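PDB 1JHS: nuclear import protein MOG1 from Saccharomyces cerevisiae, which takes part in the Ran GTPase system of nuclear protein import and poly(A)+ mRNA export, interacting with the yeast Ran GTPase Gsp1. Local coordinates for residues Ile58-Thr64 against Asp137-Ser143. The protein carries 1 engineered substitution. Residue numbers count along the deposited sequence, not the author numbering.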
loop_
_atom_site.group_PDB
_atom_site.type_symbol
_atom_site.label_atom_id
_atom_site.label_comp_id
_atom_site.label_asym_id
_atom_site.label_seq_id
_atom_site.Cartn_x
_atom_site.Cartn_y
_atom_site.Cartn_z
ATOM N N ILE A 58 0.864 2.842 -4.661
ATOM C CA ILE A 58 2.165 3.462 -4.890
ATOM C C ILE A 58 3.253 2.475 -4.467
ATOM O O ILE A 58 3.176 1.882 -3.405
ATOM C CB ILE A 58 2.389 4.740 -4.048
ATOM C CG1 ILE A 58 1.419 5.851 -4.461
ATOM C CG2 ILE A 58 3.864 5.230 -4.259
ATOM C CD1 ILE A 58 1.605 7.117 -3.663
ATOM N N VAL A 59 4.250 2.291 -5.318
ATOM C CA VAL A 59 5.377 1.421 -4.993
ATOM C C VAL A 59 6.495 2.434 -4.916
ATOM O O VAL A 59 6.639 3.272 -5.819
ATOM C CB VAL A 59 5.670 0.407 -6.128
ATOM C CG1 VAL A 59 6.896 -0.413 -5.777
ATOM C CG2 VAL A 59 4.474 -0.511 -6.332
ATOM N N ASP A 60 7.287 2.387 -3.855
ATOM C CA ASP A 60 8.349 3.372 -3.705
ATOM C C ASP A 60 9.661 2.699 -3.316
ATOM O O ASP A 60 9.700 1.916 -2.371
ATOM C CB ASP A 60 7.961 4.371 -2.631
ATOM C CG ASP A 60 8.593 5.738 -2.847
ATOM O OD1 ASP A 60 9.560 5.841 -3.643
ATOM O OD2 ASP A 60 8.111 6.709 -2.218
ATOM N N LEU A 61 10.726 3.016 -4.048
ATOM C CA LEU A 61 12.047 2.436 -3.771
ATOM C C LEU A 61 12.758 3.413 -2.854
ATOM O O LEU A 61 13.162 4.504 -3.284
ATOM C CB LEU A 61 12.822 2.272 -5.074
ATOM C CG LEU A 61 12.117 1.424 -6.141
ATOM C CD1 LEU A 61 13.009 1.331 -7.388
ATOM C CD2 LEU A 61 11.839 0.012 -5.603
ATOM N N LEU A 62 12.902 3.030 -1.587
ATOM C CA LEU A 62 13.512 3.902 -0.599
ATOM C C LEU A 62 14.832 3.359 -0.056
ATOM O O LEU A 62 15.140 2.188 -0.195
ATOM C CB LEU A 62 12.523 4.105 0.558
ATOM C CG LEU A 62 11.135 4.673 0.183
ATOM C CD1 LEU A 62 10.242 4.756 1.434
ATOM C CD2 LEU A 62 11.317 6.062 -0.421
ATOM N N GLU A 63 15.617 4.217 0.569
ATOM C CA GLU A 63 16.876 3.751 1.149
ATOM C C GLU A 63 16.524 2.896 2.361
ATOM O O GLU A 63 15.505 3.128 3.018
ATOM C CB GLU A 63 17.698 4.925 1.637
ATOM C CG GLU A 63 18.053 5.928 0.598
ATOM C CD GLU A 63 18.777 7.091 1.249
ATOM O OE1 GLU A 63 19.457 6.823 2.278
ATOM O OE2 GLU A 63 18.666 8.247 0.754
ATOM N N THR A 64 17.361 1.911 2.664
ATOM C CA THR A 64 17.115 1.059 3.817
ATOM C C THR A 64 17.162 1.879 5.111
ATOM O O THR A 64 18.059 2.691 5.292
ATOM C CB THR A 64 18.190 -0.049 3.957
ATOM O OG1 THR A 64 18.211 -0.859 2.772
ATOM C CG2 THR A 64 17.880 -0.943 5.164
ATOM N N ASP A 137 20.526 -2.282 -0.495
ATOM C CA ASP A 137 20.289 -1.197 0.448
ATOM C C ASP A 137 19.012 -0.454 0.069
ATOM O O ASP A 137 18.969 0.777 0.066
ATOM C CB ASP A 137 21.446 -0.220 0.405
ATOM C CG ASP A 137 21.902 0.156 1.762
ATOM O OD1 ASP A 137 22.519 -0.712 2.459
ATOM O OD2 ASP A 137 21.612 1.312 2.146
ATOM N N THR A 138 17.988 -1.217 -0.283
ATOM C CA THR A 138 16.724 -0.614 -0.663
ATOM C C THR A 138 15.579 -1.230 0.123
ATOM O O THR A 138 15.503 -2.447 0.244
ATOM C CB THR A 138 16.468 -0.817 -2.165
ATOM O OG1 THR A 138 17.495 -0.152 -2.915
ATOM C CG2 THR A 138 15.108 -0.273 -2.559
ATOM N N ASP A 139 14.709 -0.380 0.669
ATOM C CA ASP A 139 13.508 -0.830 1.378
ATOM C C ASP A 139 12.364 -0.468 0.413
ATOM O O ASP A 139 12.142 0.719 0.130
ATOM C CB ASP A 139 13.301 -0.061 2.700
ATOM C CG ASP A 139 13.886 -0.793 3.907
ATOM O OD1 ASP A 139 14.260 -1.990 3.745
ATOM O OD2 ASP A 139 13.953 -0.185 5.015
ATOM N N VAL A 140 11.705 -1.486 -0.146
ATOM C CA VAL A 140 10.575 -1.235 -1.057
ATOM C C VAL A 140 9.313 -1.058 -0.208
ATOM O O VAL A 140 8.974 -1.952 0.571
ATOM C CB VAL A 140 10.334 -2.411 -1.989
ATOM C CG1 VAL A 140 9.155 -2.089 -2.947
ATOM C CG2 VAL A 140 11.619 -2.718 -2.769
ATOM N N VAL A 141 8.612 0.071 -0.371
ATOM C CA VAL A 141 7.381 0.302 0.394
ATOM C C VAL A 141 6.198 0.381 -0.584
ATOM O O VAL A 141 6.192 1.189 -1.502
ATOM C CB VAL A 141 7.461 1.591 1.263
ATOM C CG1 VAL A 141 6.142 1.815 2.031
ATOM C CG2 VAL A 141 8.616 1.462 2.279
ATOM N N ILE A 142 5.222 -0.500 -0.392
ATOM C CA ILE A 142 4.039 -0.514 -1.251
ATOM C C ILE A 142 2.885 0.010 -0.407
ATOM O O ILE A 142 2.640 -0.525 0.688
ATOM C CB ILE A 142 3.686 -1.944 -1.739
ATOM C CG1 ILE A 142 4.854 -2.537 -2.546
ATOM C CG2 ILE A 142 2.455 -1.888 -2.660
ATOM C CD1 ILE A 142 4.559 -3.909 -3.233
ATOM N N SER A 143 2.209 1.070 -0.872
ATOM C CA SER A 143 1.071 1.612 -0.120
ATOM C C SER A 143 -0.181 1.589 -0.988
ATOM O O SER A 143 -0.118 1.842 -2.193
ATOM C CB SER A 143 1.331 3.053 0.391
ATOM O OG SER A 143 1.849 3.943 -0.596
HETATM O O HOH W 1 16.766 -3.030 3.001
#
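Two neighbouring antiparallel strands in the large sheet of the Mog1 fold meet here. Backbone hydrogen bonds couple Ile-58, Asp-60 and Leu-62 in both directions to Ser-143, Val-141 and Asp-139; past the strand end, Thr-64 N still reaches Asp-137 O, at 3.3 Å. Side chains alternate between the faces. On one, Val-59 CG1 lies 4.0 Å from Val-140 CG1, both valines t, while Leu-61, in its m,t rotamer, swings CD2 to 3.9 Å from Val-140 CG2. On the other, Leu-62 takes the same m,t shape and lays CD1 3.8 Å from Val-141 CG2; helix 70-83 packs here through His-77 and Leu-81. Asp-60 (chi1 t) turns its carboxylate away from Val-141, to Thr-33 and Gln-34. Asp-139, its chi1 between wells at -95°, reaches His-77 and Val-65 N with OD2 and pairs with Arg-132 through OD1. A water ties the strand ends together, lying 2.6 Å from Thr-64 OG1 and donating to Asp-139 OD1 at 2.8 Å.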